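Local coordinates for protein peptidoglycan DD-endopeptidase ShyB (Vibrio cholerae, PDB 2GU1) that cuts the peptide cross-links between adjacent peptidoglycan strands as a zinc-dependent DD-endopeptidase, probably to let new glycan enter the expanding cell wall, at residues 20-25 and 30-35; 42-47 and 87-92; 126-131 and 168-173. All blocks are in the same frame, centred on the assembly; numbering follows the deposited sequence.

Contact 1: 20-25 and 30-35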
ATOM      1  N   GLY A  20      -3.660 -10.703 -17.958  1.00 20.82           N
ATOM      2  CA  GLY A  20      -4.154 -10.299 -19.266  1.00 20.01           C
ATOM      3  C   GLY A  20      -3.014  -9.884 -20.180  1.00 21.67           C
ATOM      4  O   GLY A  20      -3.019 -10.183 -21.378  1.00 21.17           O
ATOM      5  N   ILE A  21      -2.031  -9.192 -19.611  1.00 18.95           N
ATOM      6  CA  ILE A  21      -0.871  -8.748 -20.373  1.00 19.26           C
ATOM      7  C   ILE A  21      -0.072  -9.957 -20.850  1.00 19.51           C
ATOM      8  O   ILE A  21       0.349 -10.011 -22.003  1.00 19.03           O
ATOM      9  CB  ILE A  21       0.023  -7.830 -19.527  1.00 19.24           C
ATOM     10  CG1 ILE A  21      -0.707  -6.512 -19.278  1.00 15.41           C
ATOM     11  CG2 ILE A  21       1.365  -7.582 -20.234  1.00 16.39           C
ATOM     12  CD1 ILE A  21      -0.031  -5.610 -18.267  1.00 19.85           C
ATOM     13  N   PHE A  22       0.126 -10.941 -19.977  1.00 19.70           N
ATOM     14  CA  PHE A  22       0.868 -12.126 -20.380  1.00 20.42           C
ATOM     15  C   PHE A  22       0.149 -12.861 -21.488  1.00 22.39           C
ATOM     16  O   PHE A  22       0.783 -13.391 -22.408  1.00 20.55           O
ATOM     17  CB  PHE A  22       1.103 -13.050 -19.182  1.00 20.10           C
ATOM     18  CG  PHE A  22       2.363 -12.744 -18.438  1.00 19.40           C
ATOM     19  CD1 PHE A  22       2.858 -11.446 -18.404  1.00 18.92           C
ATOM     20  CD2 PHE A  22       3.058 -13.747 -17.762  1.00 22.92           C
ATOM     21  CE1 PHE A  22       4.020 -11.138 -17.704  1.00 21.71           C
ATOM     22  CE2 PHE A  22       4.225 -13.455 -17.058  1.00 21.71           C
ATOM     23  CZ  PHE A  22       4.712 -12.147 -17.029  1.00 22.93           C
ATOM     24  N   ALA A  23      -1.181 -12.881 -21.413  1.00 23.90           N
ATOM     25  CA  ALA A  23      -1.974 -13.546 -22.433  1.00 25.94           C
ATOM     26  C   ALA A  23      -1.758 -12.851 -23.779  1.00 27.69           C
ATOM     27  O   ALA A  23      -1.481 -13.506 -24.791  1.00 28.25           O
ATOM     28  CB  ALA A  23      -3.463 -13.528 -22.054  1.00 26.84           C
ATOM     29  N   GLN A  24      -1.853 -11.526 -23.806  1.00 28.30           N
ATOM     30  CA  GLN A  24      -1.680 -10.833 -25.078  1.00 29.34           C
ATOM     31  C   GLN A  24      -0.241 -10.832 -25.602  1.00 28.09           C
ATOM     32  O   GLN A  24      -0.019 -10.712 -26.807  1.00 28.30           O
ATOM     33  CB  GLN A  24      -2.237  -9.405 -25.000  1.00 32.74           C
ATOM     34  CG  GLN A  24      -1.314  -8.329 -24.485  1.00 33.80           C
ATOM     35  CD  GLN A  24      -1.983  -6.958 -24.505  1.00 35.86           C
ATOM     36  OE1 GLN A  24      -2.777  -6.625 -23.625  1.00 36.06           O
ATOM     37  NE2 GLN A  24      -1.676  -6.165 -25.523  1.00 34.11           N
ATOM     38  N   LEU A  25       0.735 -10.982 -24.709  1.00 24.11           N
ATOM     39  CA  LEU A  25       2.132 -11.002 -25.128  1.00 22.95           C
ATOM     40  C   LEU A  25       2.636 -12.419 -25.421  1.00 21.60           C
ATOM     41  O   LEU A  25       3.816 -12.629 -25.688  1.00 21.00           O
ATOM     42  CB  LEU A  25       3.018 -10.320 -24.075  1.00 21.46           C
ATOM     43  CG  LEU A  25       2.781  -8.810 -23.940  1.00 21.93           C
ATOM     44  CD1 LEU A  25       3.761  -8.199 -22.935  1.00 19.19           C
ATOM     45  CD2 LEU A  25       2.950  -8.142 -25.320  1.00 23.44           C
ATOM     46  N   SER A  30       2.144 -21.556 -17.535  1.00 26.26           N
ATOM     47  CA  SER A  30       3.108 -22.067 -16.565  1.00 25.54           C
ATOM     48  C   SER A  30       4.073 -20.992 -16.085  1.00 24.21           C
ATOM     49  O   SER A  30       4.476 -20.986 -14.918  1.00 23.63           O
ATOM     50  CB  SER A  30       3.899 -23.214 -17.187  1.00 24.29           C
ATOM     51  OG  SER A  30       4.629 -22.737 -18.299  1.00 27.28           O
ATOM     52  N   ILE A  31       4.435 -20.080 -16.981  1.00 23.42           N
ATOM     53  CA  ILE A  31       5.358 -19.000 -16.653  1.00 24.06           C
ATOM     54  C   ILE A  31       4.625 -17.937 -15.848  1.00 22.73           C
ATOM     55  O   ILE A  31       5.184 -17.332 -14.937  1.00 22.95           O
ATOM     56  CB  ILE A  31       5.952 -18.371 -17.928  1.00 25.33           C
ATOM     57  CG1 ILE A  31       6.772 -19.421 -18.693  1.00 26.93           C
ATOM     58  CG2 ILE A  31       6.780 -17.147 -17.569  1.00 25.16           C
ATOM     59  CD1 ILE A  31       7.892 -20.061 -17.897  1.00 30.66           C
ATOM     60  N   LEU A  32       3.367 -17.702 -16.193  1.00 25.13           N
ATOM     61  CA  LEU A  32       2.570 -16.744 -15.441  1.00 22.71           C
ATOM     62  C   LEU A  32       2.559 -17.219 -13.975  1.00 22.81           C
ATOM     63  O   LEU A  32       2.778 -16.437 -13.055  1.00 22.66           O
ATOM     64  CB  LEU A  32       1.144 -16.712 -15.988  1.00 24.38           C
ATOM     65  CG  LEU A  32       0.144 -15.972 -15.107  1.00 22.79           C
ATOM     66  CD1 LEU A  32       0.655 -14.579 -14.839  1.00 27.92           C
ATOM     67  CD2 LEU A  32      -1.220 -15.941 -15.793  1.00 28.25           C
ATOM     68  N   GLN A  33       2.324 -18.514 -13.776  1.00 22.47           N
ATOM     69  CA  GLN A  33       2.283 -19.088 -12.424  1.00 22.79           C
ATOM     70  C   GLN A  33       3.588 -18.942 -11.635  1.00 23.20           C
ATOM     71  O   GLN A  33       3.570 -18.807 -10.408  1.00 22.42           O
ATOM     72  CB  GLN A  33       1.888 -20.573 -12.482  1.00 23.33           C
ATOM     73  CG  GLN A  33       0.455 -20.817 -12.936  1.00 26.98           C
ATOM     74  CD  GLN A  33      -0.474 -19.707 -12.487  1.00 31.49           C
ATOM     75  OE1 GLN A  33      -0.789 -18.797 -13.256  1.00 36.02           O
ATOM     76  NE2 GLN A  33      -0.895 -19.757 -11.229  1.00 27.42           N
ATOM     77  N   LYS A  34       4.724 -18.975 -12.323  1.00 24.94           N
ATOM     78  CA  LYS A  34       5.998 -18.825 -11.628  1.00 26.33           C
ATOM     79  C   LYS A  34       6.174 -17.385 -11.147  1.00 27.34           C
ATOM     80  O   LYS A  34       6.785 -17.136 -10.096  1.00 27.39           O
ATOM     81  CB  LYS A  34       7.169 -19.227 -12.533  1.00 27.95           C
ATOM     82  CG  LYS A  34       7.230 -20.724 -12.850  1.00 30.71           C
ATOM     83  CD  LYS A  34       7.035 -21.581 -11.587  1.00 36.25           C
ATOM     84  CE  LYS A  34       8.013 -21.208 -10.463  1.00 39.48           C
ATOM     85  NZ  LYS A  34       7.629 -21.796  -9.135  1.00 39.53           N
ATOM     86  N   ILE A  35       5.647 -16.439 -11.921  1.00 24.72           N
ATOM     87  CA  ILE A  35       5.729 -15.025 -11.564  1.00 23.74           C
ATOM     88  C   ILE A  35       4.792 -14.757 -10.381  1.00 22.90           C
ATOM     89  O   ILE A  35       5.162 -14.084  -9.424  1.00 22.71           O
ATOM     90  CB  ILE A  35       5.334 -14.133 -12.765  1.00 24.20           C
ATOM     91  CG1 ILE A  35       6.396 -14.256 -13.867  1.00 25.91           C
ATOM     92  CG2 ILE A  35       5.159 -12.689 -12.327  1.00 23.85           C
ATOM     93  CD1 ILE A  35       7.799 -13.877 -13.429  1.00 24.47           C
TER

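Contact 2: 42-47 and 87-92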
ATOM      1  N   HIS A  42       5.322 -10.312  -2.098  1.00 24.20           N
ATOM      2  CA  HIS A  42       5.461  -8.891  -2.385  1.00 26.31           C
ATOM      3  C   HIS A  42       4.159  -8.259  -2.845  1.00 25.21           C
ATOM      4  O   HIS A  42       3.864  -7.110  -2.500  1.00 26.73           O
ATOM      5  CB  HIS A  42       6.544  -8.721  -3.446  1.00 26.48           C
ATOM      6  CG  HIS A  42       7.807  -9.448  -3.119  1.00 28.24           C
ATOM      7  ND1 HIS A  42       8.712  -8.985  -2.187  1.00 28.13           N
ATOM      8  CD2 HIS A  42       8.281 -10.646  -3.539  1.00 28.81           C
ATOM      9  CE1 HIS A  42       9.687  -9.864  -2.047  1.00 30.04           C
ATOM     10  NE2 HIS A  42       9.448 -10.881  -2.857  1.00 29.69           N
ATOM     11  N   LEU A  43       3.393  -9.027  -3.621  1.00 23.84           N
ATOM     12  CA  LEU A  43       2.104  -8.611  -4.173  1.00 24.62           C
ATOM     13  C   LEU A  43       2.184  -7.239  -4.843  1.00 25.00           C
ATOM     14  O   LEU A  43       1.350  -6.365  -4.604  1.00 26.22           O
ATOM     15  CB  LEU A  43       1.026  -8.615  -3.077  1.00 24.07           C
ATOM     16  CG  LEU A  43       0.746  -9.972  -2.408  1.00 23.12           C
ATOM     17  CD1 LEU A  43      -0.200  -9.779  -1.248  1.00 21.33           C
ATOM     18  CD2 LEU A  43       0.154 -10.952  -3.420  1.00 25.13           C
ATOM     19  N   GLN A  44       3.206  -7.066  -5.678  1.00 23.67           N
ATOM     20  CA  GLN A  44       3.416  -5.815  -6.404  1.00 23.60           C
ATOM     21  C   GLN A  44       2.613  -5.813  -7.716  1.00 22.51           C
ATOM     22  O   GLN A  44       2.027  -4.809  -8.108  1.00 20.47           O
ATOM     23  CB  GLN A  44       4.896  -5.662  -6.760  1.00 28.16           C
ATOM     24  CG  GLN A  44       5.874  -5.836  -5.604  1.00 33.22           C
ATOM     25  CD  GLN A  44       6.142  -4.547  -4.871  1.00 37.84           C
ATOM     26  OE1 GLN A  44       5.225  -3.900  -4.369  1.00 40.11           O
ATOM     27  NE2 GLN A  44       7.414  -4.162  -4.801  1.00 40.74           N
ATOM     28  N   LEU A  45       2.599  -6.950  -8.392  1.00 21.33           N
ATOM     29  CA  LEU A  45       1.925  -7.060  -9.682  1.00 22.14           C
ATOM     30  C   LEU A  45       0.404  -6.929  -9.673  1.00 22.81           C
ATOM     31  O   LEU A  45      -0.195  -6.616 -10.700  1.00 23.03           O
ATOM     32  CB  LEU A  45       2.361  -8.361 -10.361  1.00 18.08           C
ATOM     33  CG  LEU A  45       3.866  -8.333 -10.689  1.00 23.45           C
ATOM     34  CD1 LEU A  45       4.354  -9.730 -11.055  1.00 19.10           C
ATOM     35  CD2 LEU A  45       4.131  -7.329 -11.830  1.00 21.76           C
ATOM     36  N   ASP A  46      -0.225  -7.144  -8.523  1.00 22.65           N
ATOM     37  CA  ASP A  46      -1.679  -7.020  -8.443  1.00 26.57           C
ATOM     38  C   ASP A  46      -2.118  -5.555  -8.491  1.00 27.29           C
ATOM     39  O   ASP A  46      -3.270  -5.251  -8.809  1.00 31.46           O
ATOM     40  CB  ASP A  46      -2.203  -7.642  -7.151  1.00 28.56           C
ATOM     41  CG  ASP A  46      -2.626  -9.079  -7.324  1.00 28.92           C
ATOM     42  OD1 ASP A  46      -3.161  -9.644  -6.358  1.00 30.74           O
ATOM     43  OD2 ASP A  46      -2.431  -9.648  -8.417  1.00 30.15           O
ATOM     44  N   MET A  47      -1.203  -4.650  -8.178  1.00 30.02           N
ATOM     45  CA  MET A  47      -1.534  -3.233  -8.170  1.00 31.30           C
ATOM     46  C   MET A  47      -1.070  -2.451  -9.397  1.00 29.28           C
ATOM     47  O   MET A  47      -0.919  -1.235  -9.315  1.00 26.17           O
ATOM     48  CB  MET A  47      -0.972  -2.572  -6.907  1.00 38.36           C
ATOM     49  CG  MET A  47       0.552  -2.525  -6.833  1.00 43.39           C
ATOM     50  SD  MET A  47       1.186  -1.664  -5.359  1.00 55.52           S
ATOM     51  CE  MET A  47       1.390  -3.028  -4.211  1.00 52.70           C
ATOM     52  N   PHE A  87      11.567 -18.160 -10.534  1.00 27.08           N
ATOM     53  CA  PHE A  87      11.917 -16.755 -10.703  1.00 25.71           C
ATOM     54  C   PHE A  87      12.279 -16.163  -9.353  1.00 24.59           C
ATOM     55  O   PHE A  87      11.627 -16.457  -8.349  1.00 26.27           O
ATOM     56  CB  PHE A  87      10.739 -15.970 -11.293  1.00 26.11           C
ATOM     57  CG  PHE A  87      10.687 -15.987 -12.793  1.00 23.60           C
ATOM     58  CD1 PHE A  87      11.062 -14.860 -13.525  1.00 24.61           C
ATOM     59  CD2 PHE A  87      10.273 -17.123 -13.475  1.00 24.24           C
ATOM     60  CE1 PHE A  87      11.022 -14.869 -14.917  1.00 24.52           C
ATOM     61  CE2 PHE A  87      10.230 -17.143 -14.874  1.00 25.34           C
ATOM     62  CZ  PHE A  87      10.607 -16.010 -15.592  1.00 21.31           C
ATOM     63  N   SER A  88      13.326 -15.348  -9.333  1.00 23.94           N
ATOM     64  CA  SER A  88      13.764 -14.684  -8.116  1.00 25.39           C
ATOM     65  C   SER A  88      13.385 -13.203  -8.204  1.00 26.65           C
ATOM     66  O   SER A  88      13.285 -12.637  -9.301  1.00 26.11           O
ATOM     67  CB  SER A  88      15.276 -14.835  -7.931  1.00 27.45           C
ATOM     68  OG  SER A  88      15.982 -14.360  -9.060  1.00 33.15           O
ATOM     69  N   TYR A  89      13.190 -12.585  -7.042  1.00 27.16           N
ATOM     70  CA  TYR A  89      12.776 -11.186  -6.942  1.00 27.22           C
ATOM     71  C   TYR A  89      13.845 -10.235  -6.394  1.00 25.96           C
ATOM     72  O   TYR A  89      14.557 -10.573  -5.456  1.00 24.99           O
ATOM     73  CB  TYR A  89      11.551 -11.110  -6.030  1.00 28.93           C
ATOM     74  CG  TYR A  89      11.025  -9.714  -5.763  1.00 29.83           C
ATOM     75  CD1 TYR A  89      10.049  -9.146  -6.583  1.00 30.52           C
ATOM     76  CD2 TYR A  89      11.490  -8.970  -4.680  1.00 28.63           C
ATOM     77  CE1 TYR A  89       9.546  -7.873  -6.329  1.00 29.62           C
ATOM     78  CE2 TYR A  89      10.995  -7.694  -4.416  1.00 28.60           C
ATOM     79  CZ  TYR A  89      10.024  -7.151  -5.241  1.00 29.77           C
ATOM     80  OH  TYR A  89       9.527  -5.894  -4.974  1.00 30.35           O
ATOM     81  N   ASP A  90      13.919  -9.037  -6.970  1.00 25.32           N
ATOM     82  CA  ASP A  90      14.842  -7.992  -6.524  1.00 27.24           C
ATOM     83  C   ASP A  90      14.154  -6.641  -6.718  1.00 25.74           C
ATOM     84  O   ASP A  90      13.599  -6.373  -7.784  1.00 27.51           O
ATOM     85  CB  ASP A  90      16.152  -8.030  -7.321  1.00 28.90           C
ATOM     86  CG  ASP A  90      17.088  -6.873  -6.974  1.00 34.25           C
ATOM     87  OD1 ASP A  90      16.925  -6.270  -5.891  1.00 37.38           O
ATOM     88  OD2 ASP A  90      18.003  -6.570  -7.776  1.00 36.76           O
ATOM     89  N   PHE A  91      14.171  -5.807  -5.683  1.00 25.44           N
ATOM     90  CA  PHE A  91      13.557  -4.487  -5.755  1.00 27.61           C
ATOM     91  C   PHE A  91      14.643  -3.417  -5.746  1.00 29.85           C
ATOM     92  O   PHE A  91      15.538  -3.427  -4.896  1.00 31.24           O
ATOM     93  CB  PHE A  91      12.602  -4.262  -4.573  1.00 28.71           C
ATOM     94  CG  PHE A  91      11.912  -2.922  -4.600  1.00 29.05           C
ATOM     95  CD1 PHE A  91      10.889  -2.669  -5.507  1.00 30.95           C
ATOM     96  CD2 PHE A  91      12.316  -1.896  -3.745  1.00 31.73           C
ATOM     97  CE1 PHE A  91      10.276  -1.409  -5.569  1.00 30.23           C
ATOM     98  CE2 PHE A  91      11.714  -0.635  -3.794  1.00 32.27           C
ATOM     99  CZ  PHE A  91      10.690  -0.392  -4.711  1.00 32.46           C
ATOM    100  N   GLN A  92      14.572  -2.494  -6.696  1.00 31.97           N
ATOM    101  CA  GLN A  92      15.560  -1.428  -6.772  1.00 34.78           C
ATOM    102  C   GLN A  92      14.912  -0.055  -6.716  1.00 36.21           C
ATOM    103  O   GLN A  92      13.969   0.236  -7.451  1.00 34.33           O
ATOM    104  CB  GLN A  92      16.388  -1.573  -8.046  1.00 37.68           C
ATOM    105  CG  GLN A  92      17.449  -2.661  -7.961  1.00 38.93           C
ATOM    106  CD  GLN A  92      18.157  -2.884  -9.286  1.00 42.61           C
ATOM    107  OE1 GLN A  92      18.288  -1.964 -10.097  1.00 42.19           O
ATOM    108  NE2 GLN A  92      18.628  -4.107  -9.507  1.00 42.56           N
TER

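Contact 3: 126-131 and 168-173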
ATOM      1  N   ALA A 126      -8.970  14.649  -0.161  1.00 30.23           N
ATOM      2  CA  ALA A 126      -9.574  13.642   0.703  1.00 29.87           C
ATOM      3  C   ALA A 126      -8.695  13.437   1.940  1.00 31.28           C
ATOM      4  O   ALA A 126      -9.191  13.409   3.065  1.00 31.78           O
ATOM      5  CB  ALA A 126      -9.727  12.336  -0.050  1.00 31.24           C
ATOM      6  N   ASN A 127      -7.390  13.300   1.727  1.00 31.40           N
ATOM      7  CA  ASN A 127      -6.456  13.106   2.836  1.00 31.02           C
ATOM      8  C   ASN A 127      -6.573  14.281   3.804  1.00 27.94           C
ATOM      9  O   ASN A 127      -6.642  14.099   5.021  1.00 28.01           O
ATOM     10  CB  ASN A 127      -5.015  12.988   2.304  1.00 32.84           C
ATOM     11  CG  ASN A 127      -4.000  12.685   3.403  1.00 36.36           C
ATOM     12  OD1 ASN A 127      -4.358  12.203   4.483  1.00 37.66           O
ATOM     13  ND2 ASN A 127      -2.725  12.948   3.124  1.00 36.65           N
ATOM     14  N   ILE A 128      -6.614  15.489   3.256  1.00 27.81           N
ATOM     15  CA  ILE A 128      -6.729  16.692   4.075  1.00 28.01           C
ATOM     16  C   ILE A 128      -8.023  16.728   4.889  1.00 28.97           C
ATOM     17  O   ILE A 128      -7.992  16.947   6.105  1.00 28.31           O
ATOM     18  CB  ILE A 128      -6.641  17.967   3.202  1.00 27.58           C
ATOM     19  CG1 ILE A 128      -5.234  18.088   2.606  1.00 29.91           C
ATOM     20  CG2 ILE A 128      -6.968  19.200   4.038  1.00 28.25           C
ATOM     21  CD1 ILE A 128      -5.065  19.222   1.607  1.00 26.23           C
ATOM     22  N   THR A 129      -9.160  16.514   4.232  1.00 29.20           N
ATOM     23  CA  THR A 129     -10.433  16.543   4.947  1.00 31.60           C
ATOM     24  C   THR A 129     -10.495  15.433   5.994  1.00 33.81           C
ATOM     25  O   THR A 129     -11.087  15.611   7.058  1.00 36.72           O
ATOM     26  CB  THR A 129     -11.641  16.431   3.977  1.00 30.02           C
ATOM     27  OG1 THR A 129     -11.498  15.277   3.145  1.00 28.32           O
ATOM     28  CG2 THR A 129     -11.731  17.673   3.102  1.00 29.04           C
ATOM     29  N   GLN A 130      -9.864  14.300   5.695  1.00 35.20           N
ATOM     30  CA  GLN A 130      -9.829  13.166   6.618  1.00 36.10           C
ATOM     31  C   GLN A 130      -9.064  13.542   7.883  1.00 33.85           C
ATOM     32  O   GLN A 130      -9.568  13.400   8.990  1.00 33.31           O
ATOM     33  CB  GLN A 130      -9.149  11.966   5.951  1.00 38.88           C
ATOM     34  CG  GLN A 130      -8.845  10.811   6.895  1.00 44.75           C
ATOM     35  CD  GLN A 130      -7.766   9.877   6.346  1.00 49.83           C
ATOM     36  OE1 GLN A 130      -6.634  10.301   6.076  1.00 52.00           O
ATOM     37  NE2 GLN A 130      -8.111   8.601   6.186  1.00 50.26           N
ATOM     38  N   VAL A 131      -7.840  14.032   7.706  1.00 32.53           N
ATOM     39  CA  VAL A 131      -6.993  14.432   8.823  1.00 30.52           C
ATOM     40  C   VAL A 131      -7.612  15.518   9.700  1.00 30.97           C
ATOM     41  O   VAL A 131      -7.572  15.428  10.926  1.00 30.26           O
ATOM     42  CB  VAL A 131      -5.616  14.943   8.319  1.00 28.93           C
ATOM     43  CG1 VAL A 131      -4.854  15.627   9.449  1.00 29.16           C
ATOM     44  CG2 VAL A 131      -4.808  13.781   7.756  1.00 28.19           C
ATOM     45  N   LYS A 168       3.059  17.251   4.129  1.00 20.64           N
ATOM     46  CA  LYS A 168       3.803  17.327   5.378  1.00 22.50           C
ATOM     47  C   LYS A 168       3.167  18.239   6.417  1.00 20.83           C
ATOM     48  O   LYS A 168       3.325  18.023   7.619  1.00 21.36           O
ATOM     49  CB  LYS A 168       5.245  17.792   5.107  1.00 26.28           C
ATOM     50  CG  LYS A 168       5.974  16.958   4.050  1.00 33.47           C
ATOM     51  CD  LYS A 168       5.658  15.457   4.184  1.00 38.36           C
ATOM     52  CE  LYS A 168       6.846  14.637   4.695  1.00 43.24           C
ATOM     53  NZ  LYS A 168       7.327  15.052   6.044  1.00 44.56           N
ATOM     54  N   ALA A 169       2.448  19.253   5.957  1.00 19.27           N
ATOM     55  CA  ALA A 169       1.811  20.189   6.865  1.00 20.93           C
ATOM     56  C   ALA A 169       0.515  20.739   6.280  1.00 22.66           C
ATOM     57  O   ALA A 169       0.383  20.912   5.067  1.00 20.67           O
ATOM     58  CB  ALA A 169       2.769  21.337   7.189  1.00 21.70           C
ATOM     59  N   ILE A 170      -0.428  21.026   7.168  1.00 22.22           N
ATOM     60  CA  ILE A 170      -1.735  21.539   6.787  1.00 25.93           C
ATOM     61  C   ILE A 170      -2.071  22.670   7.750  1.00 27.70           C
ATOM     62  O   ILE A 170      -2.028  22.482   8.964  1.00 29.24           O
ATOM     63  CB  ILE A 170      -2.811  20.431   6.924  1.00 23.69           C
ATOM     64  CG1 ILE A 170      -2.488  19.269   5.978  1.00 23.45           C
ATOM     65  CG2 ILE A 170      -4.194  20.995   6.650  1.00 21.75           C
ATOM     66  CD1 ILE A 170      -3.408  18.072   6.134  1.00 22.08           C
ATOM     67  N   SER A 171      -2.387  23.848   7.227  1.00 30.37           N
ATOM     68  CA  SER A 171      -2.738  24.951   8.113  1.00 32.32           C
ATOM     69  C   SER A 171      -3.861  25.787   7.524  1.00 33.58           C
ATOM     70  O   SER A 171      -3.844  26.124   6.341  1.00 32.22           O
ATOM     71  CB  SER A 171      -1.521  25.842   8.376  1.00 35.40           C
ATOM     72  OG  SER A 171      -1.266  26.684   7.268  1.00 39.74           O
ATOM     73  N   PHE A 172      -4.841  26.109   8.360  1.00 33.41           N
ATOM     74  CA  PHE A 172      -5.973  26.915   7.935  1.00 35.25           C
ATOM     75  C   PHE A 172      -6.006  28.231   8.703  1.00 36.96           C
ATOM     76  O   PHE A 172      -5.917  28.252   9.930  1.00 37.04           O
ATOM     77  CB  PHE A 172      -7.298  26.172   8.161  1.00 33.06           C
ATOM     78  CG  PHE A 172      -7.577  25.086   7.156  1.00 32.69           C
ATOM     79  CD1 PHE A 172      -6.985  23.833   7.271  1.00 32.55           C
ATOM     80  CD2 PHE A 172      -8.436  25.320   6.088  1.00 32.82           C
ATOM     81  CE1 PHE A 172      -7.250  22.826   6.337  1.00 32.10           C
ATOM     82  CE2 PHE A 172      -8.707  24.320   5.148  1.00 31.38           C
ATOM     83  CZ  PHE A 172      -8.109  23.072   5.274  1.00 31.25           C
ATOM     84  N   LYS A 173      -6.117  29.329   7.969  1.00 39.71           N
ATOM     85  CA  LYS A 173      -6.201  30.643   8.586  1.00 44.27           C
ATOM     86  C   LYS A 173      -7.702  30.912   8.663  1.00 44.75           C
ATOM     87  O   LYS A 173      -8.309  31.383   7.704  1.00 45.10           O
ATOM     88  CB  LYS A 173      -5.515  31.690   7.704  1.00 47.59           C
ATOM     89  CG  LYS A 173      -4.236  31.204   7.006  1.00 52.58           C
ATOM     90  CD  LYS A 173      -3.246  30.509   7.949  1.00 55.90           C
ATOM     91  CE  LYS A 173      -2.697  31.448   9.020  1.00 58.09           C
ATOM     92  NZ  LYS A 173      -3.743  31.904   9.983  1.00 58.91           N
TER

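Contact 1: 20-25 and 30-35
Phe22 reaches across from helix 18-24 and lays one margin of its ring along Leu32 and Ile35 of helix 29-38, a compact example of how a single aromatic side chain can join two short helices. The ring presents its CD2, CE2 and CZ atoms to the second helix. CD2 does double duty: it lies 3.8 Å from Leu32 CA, close against the backbone, and 3.9 Å from Leu32 CD1. The approach to Leu32 is slanted, neither squarely over the ring nor in its plane, and the leucine can meet the ring with both its backbone end and a methyl because CG stands anti to the backbone N (chi1 168°), which carries the branch back alongside the first helix.

Ile35, one turn further on, is met differently. Its CG1 sits at the rim of the ring, near the ring plane and 3.9 Å from Phe22 CE2, and the two side chains cross at about a right angle. With CG1 lying beside its own backbone N (chi1 -68°), the isoleucine offers a methylene to the ring edge. A spacing of three residues, close to one helical turn, puts Leu32 and Ile35 on the same side of their helix, and one ring spans both. Contact between the helices is wholly apolar, and all three residues are buried; the nearest backbone approach, 7.0 Å between Phe22 CA and Leu32 CA, is short enough for the ring to touch the opposite main chain.

This helix pair belongs to the LysM-like region, where two helices pack on an antiparallel sheet. Val27 of the intervening loop also touches Phe22, while Leu18 and Ser19 adjoin Leu32. Ile21 leans on Tyr10 of strand 8-11, and Ile35 rests on Phe87 of strand 87-93, at the other border of the sheet.

Contact 2: 42-47 and 87-92
A face-to-face stack of His42 on Tyr89, reinforced by a hydrogen bond from Gln44, fastens the loop between helix 29-38 and strand 53-58 to strand 87-93, an outer strand of the LysM-like sheet. The ring centroids lie 3.6 Å apart and the planes differ by only 15°. His42 CD2 sits over the centre of the tyrosine ring, whereas Tyr89 CD2 is displaced toward the rim of the imidazole and comes within 3.3 Å of His42 CE1.

Tyr89 is reached from a second direction at its phenol oxygen. Gln44, its chain bent at chi2 (-88°), brings NE2 close to the plane of the tyrosine ring and donates to Tyr89 OH at 2.7 Å. The bond is not straight, with an N-H...O angle of 147°, and the oxygen is tilted somewhat out of the amide plane. The same NE2 lies 3.8 Å from Phe91 CD1, so the amide is also packed against the next aromatic on the same side of the strand.

Tyr79 meets Tyr89 edge-to-face, and His42 touches Pro231 and Asn233, neighbours in sequence of the zinc ligand His232. His42 itself is about 12 Å from the zinc ion. With the imidazole over one ring face and the Gln44 amide at the hydroxyl, the two grips together fix the position and tilt of the phenol ring and tie the loop to the strand.

Contact 3: 126-131 and 168-173
Ile128 and Ile170 form the closest part of this helix-on-strand contact, with Ile170 CD1 lying 4.0 Å from Ile128 CG1. The terminal methyl of the strand residue also reaches in toward the helix backbone, to 4.1 Å from Ile128 CA. Ile170 can extend this far because its chain is stretched out at chi2 (174°), and the two isoleucines meet at a slant. On the other branch of Ile128, CG2 approaches the edge of the Phe172 ring, near its plane, at 4.2 Å from CZ. Val131, one helical turn along, adds a looser touch: its CG1 is 4.4 Å from Ile170 CD1. All four side chains are buried, and one helix residue is thus divided between two strand residues that point to the same side of the sheet.

The elements are helix 122-132 and strand 160-173, the central strand of a five-stranded antiparallel sheet in the Csd3-type second domain. The axes of segments 126-131 and 168-173 cross at -68° and approach to 10.3 Å, so a short patch of each meets the other. Near the start of the segment 168-173 the strand carries a classic beta bulge, in which Lys168 and Ala169 both face Leu151. Ile150 of strand 147-157 and Phe111 of helix 111-117 flank Ile128, and Phe111 also meets Phe172 edge-to-face.

Away from this apolar seam the character changes. Thr129 points away from the strand. Ser171 lies between the two inward-facing residues of the strand and is partly exposed, as is Lys173, whose NZ forms a salt bridge with Asp178 OD1.

Overall arrangement
Contacts 1 and 3 are buried and apolar, whereas contact 2 lies at the surface and combines ring stacking with a hydrogen bond. Contacts 1 and 2 share the LysM-like region and touch directly: Ile35 of contact 1 packs on both Leu45 and Phe87 of contact 2, linking the helix pair to the loop and outer strand. Contact 3 belongs to the Csd3-type domain on the opposite side of the chain's centre; its nearest atoms are about 17 Å from those of contact 2. Contact 1 joins helix to helix, contact 2 loop to strand and contact 3 helix to strand. Among them, contact 2 alone approaches the zinc site.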